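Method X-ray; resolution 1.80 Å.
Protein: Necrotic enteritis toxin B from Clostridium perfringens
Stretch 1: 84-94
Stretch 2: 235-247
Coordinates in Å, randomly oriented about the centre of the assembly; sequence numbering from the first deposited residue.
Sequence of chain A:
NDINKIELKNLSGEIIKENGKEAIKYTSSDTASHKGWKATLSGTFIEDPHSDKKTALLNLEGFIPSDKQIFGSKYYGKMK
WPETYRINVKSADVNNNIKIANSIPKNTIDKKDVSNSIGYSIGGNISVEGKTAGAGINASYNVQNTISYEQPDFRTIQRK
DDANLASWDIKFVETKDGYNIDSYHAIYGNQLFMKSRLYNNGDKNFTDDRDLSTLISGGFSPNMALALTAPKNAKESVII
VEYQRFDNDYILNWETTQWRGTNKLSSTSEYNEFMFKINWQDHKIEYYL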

ATOM      1  N   THR A  84       9.153  -0.736   5.826  1.00  8.27           N
ATOM      2  CA  THR A  84       8.185   0.183   5.193  1.00  8.49           C
ATOM      3  C   THR A  84       7.720  -0.361   3.845  1.00  8.05           C
ATOM      4  O   THR A  84       8.547  -0.731   2.991  1.00  8.57           O
ATOM      5  CB  THR A  84       8.748   1.652   4.992  1.00  9.75           C
ATOM      6  OG1 THR A  84       9.007   2.261   6.272  1.00 13.27           O
ATOM      7  CG2 THR A  84       7.721   2.527   4.229  1.00  8.78           C
ATOM      8  N   TYR A  85       6.399  -0.402   3.649  1.00  7.61           N
ATOM      9  CA  TYR A  85       5.856  -0.540   2.302  1.00  7.64           C
ATOM     10  C   TYR A  85       5.407   0.846   1.797  1.00  8.28           C
ATOM     11  O   TYR A  85       4.642   1.520   2.463  1.00  9.51           O
ATOM     12  CB  TYR A  85       4.652  -1.459   2.310  1.00  7.21           C
ATOM     13  CG  TYR A  85       4.914  -2.874   2.734  1.00  7.97           C
ATOM     14  CD1 TYR A  85       5.155  -3.874   1.773  1.00  7.77           C
ATOM     15  CD2 TYR A  85       4.848  -3.242   4.085  1.00  5.95           C
ATOM     16  CE1 TYR A  85       5.351  -5.213   2.150  1.00  7.89           C
ATOM     17  CE2 TYR A  85       5.060  -4.590   4.482  1.00  6.51           C
ATOM     18  CZ  TYR A  85       5.305  -5.558   3.500  1.00  8.53           C
ATOM     19  OH  TYR A  85       5.486  -6.878   3.876  1.00  8.27           O
ATOM     20  N   ARG A  86       5.860   1.241   0.610  1.00  8.60           N
ATOM     21  CA  ARG A  86       5.440   2.499  -0.005  1.00  8.46           C
ATOM     22  C   ARG A  86       4.628   2.228  -1.263  1.00  9.00           C
ATOM     23  O   ARG A  86       5.034   1.419  -2.130  1.00  8.64           O
ATOM     24  CB  ARG A  86       6.636   3.359  -0.372  1.00  8.72           C
ATOM     25  CG  ARG A  86       6.196   4.706  -1.003  1.00  8.82           C
ATOM     26  CD  ARG A  86       7.385   5.653  -1.129  1.00  9.97           C
ATOM     27  NE  ARG A  86       7.825   6.092   0.187  1.00 11.73           N
ATOM     28  CZ  ARG A  86       8.901   6.843   0.422  1.00 15.27           C
ATOM     29  NH1 ARG A  86       9.669   7.257  -0.576  1.00 16.28           N
ATOM     30  NH2 ARG A  86       9.207   7.184   1.671  1.00 13.75           N
ATOM     31  N   ILE A  87       3.486   2.902  -1.359  1.00  8.54           N
ATOM     32  CA  ILE A  87       2.601   2.735  -2.517  1.00  9.70           C
ATOM     33  C   ILE A  87       2.435   4.122  -3.119  1.00  9.69           C
ATOM     34  O   ILE A  87       1.992   5.040  -2.442  1.00  9.42           O
ATOM     35  CB  ILE A  87       1.225   2.125  -2.109  1.00 10.26           C
ATOM     36  CG1 ILE A  87       1.375   0.642  -1.719  1.00 12.35           C
ATOM     37  CG2 ILE A  87       0.179   2.247  -3.259  1.00 12.36           C
ATOM     38  CD1 ILE A  87       1.687   0.397  -0.271  1.00 18.99           C
ATOM     39  N   ASN A  88       2.795   4.264  -4.394  1.00  9.59           N
ATOM     40  CA  ASN A  88       2.579   5.526  -5.092  1.00 10.22           C
ATOM     41  C   ASN A  88       1.578   5.261  -6.206  1.00 10.43           C
ATOM     42  O   ASN A  88       1.694   4.257  -6.927  1.00  9.54           O
ATOM     43  CB  ASN A  88       3.862   6.051  -5.724  1.00 10.34           C
ATOM     44  CG  ASN A  88       4.976   6.302  -4.726  1.00 13.82           C
ATOM     45  OD1 ASN A  88       4.754   6.674  -3.576  1.00 13.77           O
ATOM     46  ND2 ASN A  88       6.200   6.108  -5.180  1.00 17.67           N
ATOM     47  N   VAL A  89       0.603   6.151  -6.345  1.00  9.13           N
ATOM     48  CA  VAL A  89      -0.301   6.074  -7.466  1.00  9.46           C
ATOM     49  C   VAL A  89      -0.176   7.415  -8.200  1.00 10.25           C
ATOM     50  O   VAL A  89      -0.464   8.462  -7.625  1.00 10.38           O
ATOM     51  CB  VAL A  89      -1.750   5.799  -7.005  1.00  9.79           C
ATOM     52  CG1 VAL A  89      -2.670   5.755  -8.193  1.00 10.48           C
ATOM     53  CG2 VAL A  89      -1.843   4.453  -6.242  1.00  8.80           C
ATOM     54  N   LYS A  90       0.276   7.377  -9.453  1.00 10.31           N
ATOM     55  CA  LYS A  90       0.539   8.589 -10.215  1.00 11.08           C
ATOM     56  C   LYS A  90      -0.425   8.668 -11.373  1.00 11.30           C
ATOM     57  O   LYS A  90      -0.731   7.661 -11.984  1.00 10.51           O
ATOM     58  CB  LYS A  90       1.975   8.621 -10.749  1.00 12.11           C
ATOM     59  CG  LYS A  90       3.027   8.742  -9.647  1.00 13.89           C
ATOM     60  CD  LYS A  90       4.421   8.653 -10.254  1.00 18.26           C
ATOM     61  CE  LYS A  90       5.497   8.755  -9.187  1.00 20.16           C
ATOM     62  NZ  LYS A  90       6.853   8.522  -9.795  1.00 20.77           N
ATOM     63  N   SER A  91      -0.944   9.863 -11.630  1.00 12.46           N
ATOM     64  CA  SER A  91      -1.758  10.108 -12.811  1.00 12.16           C
ATOM     65  C   SER A  91      -0.939  10.955 -13.800  1.00 14.00           C
ATOM     66  O   SER A  91      -0.242  11.912 -13.413  1.00 13.94           O
ATOM     67  CB  SER A  91      -3.045  10.827 -12.436  1.00 13.51           C
ATOM     68  OG  SER A  91      -3.838  11.057 -13.579  1.00 13.24           O
ATOM     69  N   ALA A  92      -0.986  10.567 -15.068  1.00 13.77           N
ATOM     70  CA  ALA A  92      -0.338  11.319 -16.133  1.00 15.49           C
ATOM     71  C   ALA A  92      -1.197  11.374 -17.381  1.00 16.14           C
ATOM     72  O   ALA A  92      -1.875  10.415 -17.733  1.00 15.05           O
ATOM     73  CB  ALA A  92       1.025  10.698 -16.468  1.00 15.13           C
ATOM     74  N   ASP A  93      -1.160  12.511 -18.067  1.00 17.32           N
ATOM     75  CA  ASP A  93      -1.795  12.618 -19.367  1.00 19.08           C
ATOM     76  C   ASP A  93      -1.087  13.707 -20.167  1.00 20.37           C
ATOM     77  O   ASP A  93      -0.486  14.611 -19.591  1.00 20.01           O
ATOM     78  CB  ASP A  93      -3.299  12.884 -19.237  1.00 19.52           C
ATOM     79  CG  ASP A  93      -3.616  14.268 -18.708  1.00 21.62           C
ATOM     80  OD1 ASP A  93      -3.416  14.512 -17.494  1.00 21.28           O
ATOM     81  OD2 ASP A  93      -4.088  15.112 -19.510  1.00 23.41           O
ATOM     82  N   VAL A  94      -1.146  13.604 -21.493  1.00 21.42           N
ATOM     83  CA  VAL A  94      -0.269  14.413 -22.356  1.00 23.32           C
ATOM     84  C   VAL A  94      -0.471  15.919 -22.169  1.00 24.35           C
ATOM     85  O   VAL A  94       0.493  16.695 -22.191  1.00 24.89           O
ATOM     86  CB  VAL A  94      -0.429  14.015 -23.855  1.00 23.69           C
ATOM     87  CG1 VAL A  94      -1.838  14.306 -24.346  1.00 25.06           C
ATOM     88  CG2 VAL A  94       0.613  14.746 -24.721  1.00 25.97           C
TER
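Stretch 2 (235-247) KESVIIVEYQRFD

Stretch 2 lies beside stretch 1 as its antiparallel neighbour in a β-sheet, held by an unbroken ladder of backbone hydrogen bonds and reinforced on one face by a buried carboxylate that serves both an amide and an ammonium group. Both chains are extended, and the N-to-C directions of the two strands make an angle of 164°, with a closest approach of 4.6 Å between their axes. The register runs from Thr84 opposite Phe246 to Ala92 opposite Val238.

Hydrogen-bonded and non-hydrogen-bonded pairs alternate, as antiparallel geometry requires. In the middle, Asn88 N donates to Glu242 O at 2.9 Å and Glu242 N returns a bond to Asn88 O at 2.8 Å. The same reciprocal pattern joins Arg86 to Gln244 and Lys90 to Ile240, and at the far end Val238 N reaches Ala92 O at 2.9 Å. Between these rungs, CA-H...O contacts fill the narrower spacing; Ile239 CA, for example, comes within 3.2 Å of Lys90 O.

The face bearing Asn88, Lys90 and Glu242 carries the side-chain hydrogen bond and the salt bridge between the stretches. The side chain of Glu242 leaves on this face and its end comes nearer to stretch 1, where Asn88 ND2 donates to Glu242 OE1 at 2.9 Å and Lys90 NZ forms a salt bridge with Glu242 OE2 at 2.7 Å. The lysine side chain, with chi2 to chi4 all t, spans the diagonal to the glutamate, and its charge compensates that of the buried acid. Farther along this face, Phe246 lies against aliphatic and charged neighbours alike: its CD2 is 3.9 Å from Thr84 CB, its edge meets Arg86 CB at 4.1 Å from CE2, and CE2 also lies over one face of the Arg86 guanidinium.

The opposite face is more apolar along its middle. Branched side chains suit an extended backbone and pack closely here: Val89 CG1 lies 3.8 Å from Ile239 CG2, and Ile87 CG1 lies 3.9 Å from Tyr243 CD1. Tyr85 CE1 approaches Arg245 CG at 3.8 Å, using the arginine's aliphatic stem, while the guanidinium is engaged within stretch 2 by a salt bridge from Arg245 NE to Asp247 OD1 at 2.8 Å. Small Ser91 leaves room for Ile239, whose CD1 is 3.8 Å from Ser91 CB. A water bridges the strands nearby, 2.7 Å from both Ser91 OG and Ser237 OG, and donates to Val238 O at 2.9 Å.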

ATOM      1  N   LYS A 235      -9.950  11.378 -23.719  1.00 16.28           N
ATOM      2  CA  LYS A 235     -10.074  10.055 -24.282  1.00 15.29           C
ATOM      3  C   LYS A 235      -9.205   9.019 -23.567  1.00 14.53           C
ATOM      4  O   LYS A 235      -9.592   7.856 -23.482  1.00 13.54           O
ATOM      5  CB  LYS A 235      -9.809  10.082 -25.786  1.00 16.58           C
ATOM      6  CG  LYS A 235     -10.881  10.851 -26.547  1.00 17.83           C
ATOM      7  CD  LYS A 235     -10.645  10.836 -28.028  1.00 21.47           C
ATOM      8  CE  LYS A 235     -11.725  11.678 -28.714  1.00 25.38           C
ATOM      9  NZ  LYS A 235     -11.474  11.670 -30.159  1.00 30.17           N
ATOM     10  N   GLU A 236      -8.043   9.443 -23.066  1.00 13.88           N
ATOM     11  CA  GLU A 236      -7.140   8.531 -22.367  1.00 14.27           C
ATOM     12  C   GLU A 236      -6.225   9.264 -21.393  1.00 14.05           C
ATOM     13  O   GLU A 236      -5.894  10.469 -21.575  1.00 14.39           O
ATOM     14  CB  GLU A 236      -6.304   7.716 -23.368  1.00 14.66           C
ATOM     15  CG  GLU A 236      -5.380   8.582 -24.266  1.00 17.22           C
ATOM     16  CD  GLU A 236      -6.131   9.245 -25.422  1.00 19.29           C
ATOM     17  OE1 GLU A 236      -6.785   8.510 -26.211  1.00 17.31           O
ATOM     18  OE2 GLU A 236      -6.082  10.504 -25.542  1.00 21.26           O
ATOM     19  N   SER A 237      -5.823   8.532 -20.358  1.00 12.80           N
ATOM     20  CA  SER A 237      -4.787   8.961 -19.455  1.00 12.06           C
ATOM     21  C   SER A 237      -4.125   7.690 -18.928  1.00 10.97           C
ATOM     22  O   SER A 237      -4.493   6.572 -19.318  1.00 11.34           O
ATOM     23  CB  SER A 237      -5.356   9.843 -18.330  1.00 11.38           C
ATOM     24  OG  SER A 237      -6.252   9.130 -17.496  1.00 12.20           O
ATOM     25  N   VAL A 238      -3.129   7.855 -18.071  1.00 10.88           N
ATOM     26  CA  VAL A 238      -2.446   6.707 -17.525  1.00 10.70           C
ATOM     27  C   VAL A 238      -2.389   6.794 -16.015  1.00 10.40           C
ATOM     28  O   VAL A 238      -2.269   7.878 -15.467  1.00 10.76           O
ATOM     29  CB  VAL A 238      -1.023   6.599 -18.132  1.00 11.41           C
ATOM     30  CG1 VAL A 238      -0.212   5.516 -17.481  1.00 13.23           C
ATOM     31  CG2 VAL A 238      -1.116   6.347 -19.657  1.00 12.43           C
ATOM     32  N   ILE A 239      -2.499   5.643 -15.348  1.00 10.11           N
ATOM     33  CA  ILE A 239      -2.222   5.537 -13.913  1.00  9.88           C
ATOM     34  C   ILE A 239      -1.024   4.595 -13.756  1.00 10.69           C
ATOM     35  O   ILE A 239      -0.986   3.503 -14.356  1.00 11.17           O
ATOM     36  CB  ILE A 239      -3.454   4.982 -13.122  1.00 10.16           C
ATOM     37  CG1 ILE A 239      -4.552   6.055 -13.027  1.00  9.90           C
ATOM     38  CG2 ILE A 239      -3.038   4.387 -11.717  1.00  9.91           C
ATOM     39  CD1 ILE A 239      -4.237   7.245 -12.106  1.00 11.91           C
ATOM     40  N   ILE A 240      -0.043   5.031 -12.963  1.00 10.37           N
ATOM     41  CA  ILE A 240       1.127   4.226 -12.645  1.00 10.26           C
ATOM     42  C   ILE A 240       1.059   3.856 -11.172  1.00 10.02           C
ATOM     43  O   ILE A 240       0.964   4.724 -10.310  1.00 10.19           O
ATOM     44  CB  ILE A 240       2.447   4.978 -12.944  1.00 10.92           C
ATOM     45  CG1 ILE A 240       2.448   5.506 -14.394  1.00 13.54           C
ATOM     46  CG2 ILE A 240       3.665   4.065 -12.671  1.00 10.57           C
ATOM     47  CD1 ILE A 240       3.348   6.696 -14.627  1.00 19.19           C
ATOM     48  N   VAL A 241       1.092   2.562 -10.885  1.00  9.49           N
ATOM     49  CA  VAL A 241       1.097   2.069  -9.499  1.00  9.46           C
ATOM     50  C   VAL A 241       2.530   1.635  -9.223  1.00  9.52           C
ATOM     51  O   VAL A 241       3.029   0.757  -9.924  1.00 10.57           O
ATOM     52  CB  VAL A 241       0.177   0.848  -9.360  1.00  9.29           C
ATOM     53  CG1 VAL A 241       0.253   0.266  -7.925  1.00  9.49           C
ATOM     54  CG2 VAL A 241      -1.278   1.233  -9.667  1.00  8.95           C
ATOM     55  N   GLU A 242       3.190   2.270  -8.248  1.00  9.77           N
ATOM     56  CA  GLU A 242       4.583   1.964  -7.892  1.00  9.49           C
ATOM     57  C   GLU A 242       4.574   1.377  -6.498  1.00  9.13           C
ATOM     58  O   GLU A 242       3.988   1.961  -5.577  1.00  9.51           O
ATOM     59  CB  GLU A 242       5.490   3.198  -7.908  1.00 10.14           C
ATOM     60  CG  GLU A 242       5.438   3.995  -9.196  1.00 11.42           C
ATOM     61  CD  GLU A 242       6.254   5.268  -9.124  1.00 14.97           C
ATOM     62  OE1 GLU A 242       6.661   5.704  -8.001  1.00 12.74           O
ATOM     63  OE2 GLU A 242       6.497   5.840 -10.209  1.00 14.97           O
ATOM     64  N   TYR A 243       5.190   0.209  -6.364  1.00  8.81           N
ATOM     65  CA  TYR A 243       5.324  -0.446  -5.074  1.00  8.20           C
ATOM     66  C   TYR A 243       6.799  -0.505  -4.704  1.00  8.39           C
ATOM     67  O   TYR A 243       7.644  -0.876  -5.521  1.00  8.16           O
ATOM     68  CB  TYR A 243       4.853  -1.887  -5.191  1.00  8.83           C
ATOM     69  CG  TYR A 243       3.399  -2.140  -5.390  1.00  7.99           C
ATOM     70  CD1 TYR A 243       2.408  -1.278  -4.905  1.00  9.96           C
ATOM     71  CD2 TYR A 243       3.001  -3.334  -5.994  1.00  9.75           C
ATOM     72  CE1 TYR A 243       1.046  -1.606  -5.039  1.00 10.55           C
ATOM     73  CE2 TYR A 243       1.666  -3.668  -6.123  1.00 10.81           C
ATOM     74  CZ  TYR A 243       0.694  -2.816  -5.669  1.00 10.40           C
ATOM     75  OH  TYR A 243      -0.619  -3.211  -5.840  1.00 10.91           O
ATOM     76  N   GLN A 244       7.101  -0.173  -3.458  1.00  8.77           N
ATOM     77  CA  GLN A 244       8.474  -0.188  -2.972  1.00 10.10           C
ATOM     78  C   GLN A 244       8.462  -0.800  -1.586  1.00 10.58           C
ATOM     79  O   GLN A 244       7.583  -0.501  -0.780  1.00 11.62           O
ATOM     80  CB  GLN A 244       8.970   1.252  -2.958  1.00 11.22           C
ATOM     81  CG  GLN A 244      10.439   1.462  -2.865  1.00 17.85           C
ATOM     82  CD  GLN A 244      10.804   2.826  -3.463  1.00 21.28           C
ATOM     83  OE1 GLN A 244       9.928   3.647  -3.759  1.00 27.32           O
ATOM     84  NE2 GLN A 244      12.066   3.054  -3.656  1.00 23.43           N
ATOM     85  N   ARG A 245       9.420  -1.680  -1.299  1.00  9.75           N
ATOM     86  CA  ARG A 245       9.473  -2.285   0.012  1.00  8.76           C
ATOM     87  C   ARG A 245      10.862  -2.030   0.580  1.00  8.88           C
ATOM     88  O   ARG A 245      11.847  -2.460  -0.013  1.00  9.98           O
ATOM     89  CB  ARG A 245       9.185  -3.790  -0.083  1.00  9.66           C
ATOM     90  CG  ARG A 245       8.931  -4.431   1.297  1.00  8.63           C
ATOM     91  CD  ARG A 245       8.998  -5.964   1.295  1.00  9.34           C
ATOM     92  NE  ARG A 245      10.341  -6.421   0.925  1.00 10.80           N
ATOM     93  CZ  ARG A 245      10.596  -7.255  -0.080  1.00 10.42           C
ATOM     94  NH1 ARG A 245       9.597  -7.808  -0.779  1.00  9.77           N
ATOM     95  NH2 ARG A 245      11.858  -7.570  -0.358  1.00 10.94           N
ATOM     96  N   PHE A 246      10.934  -1.294   1.685  1.00  8.42           N
ATOM     97  CA  PHE A 246      12.217  -0.953   2.309  1.00  8.96           C
ATOM     98  C   PHE A 246      12.477  -1.966   3.393  1.00  8.90           C
ATOM     99  O   PHE A 246      11.716  -2.055   4.363  1.00  9.56           O
ATOM    100  CB  PHE A 246      12.183   0.449   2.897  1.00  9.07           C
ATOM    101  CG  PHE A 246      11.984   1.528   1.854  1.00 11.37           C
ATOM    102  CD1 PHE A 246      13.067   1.970   1.097  1.00 15.77           C
ATOM    103  CD2 PHE A 246      10.733   2.085   1.626  1.00 13.06           C
ATOM    104  CE1 PHE A 246      12.903   2.973   0.119  1.00 17.25           C
ATOM    105  CE2 PHE A 246      10.562   3.080   0.667  1.00 14.74           C
ATOM    106  CZ  PHE A 246      11.655   3.522  -0.089  1.00 16.59           C
ATOM    107  N   ASP A 247      13.570  -2.697   3.231  1.00  8.89           N
ATOM    108  CA  ASP A 247      13.898  -3.785   4.129  1.00  8.53           C
ATOM    109  C   ASP A 247      14.887  -3.317   5.170  1.00  8.32           C
ATOM    110  O   ASP A 247      15.660  -2.377   4.936  1.00  8.37           O
ATOM    111  CB  ASP A 247      14.461  -4.968   3.346  1.00  9.43           C
ATOM    112  CG  ASP A 247      13.414  -5.648   2.462  1.00 10.44           C
ATOM    113  OD1 ASP A 247      12.219  -5.695   2.833  1.00 11.50           O
ATOM    114  OD2 ASP A 247      13.812  -6.134   1.392  1.00 10.95           O
TER
HETATM  115  O   HOH W   1       9.327   6.928  -3.890  1.00 10.05           O
HETATM  116  O   HOH W   2      -4.833   9.110 -15.222  1.00  6.93           O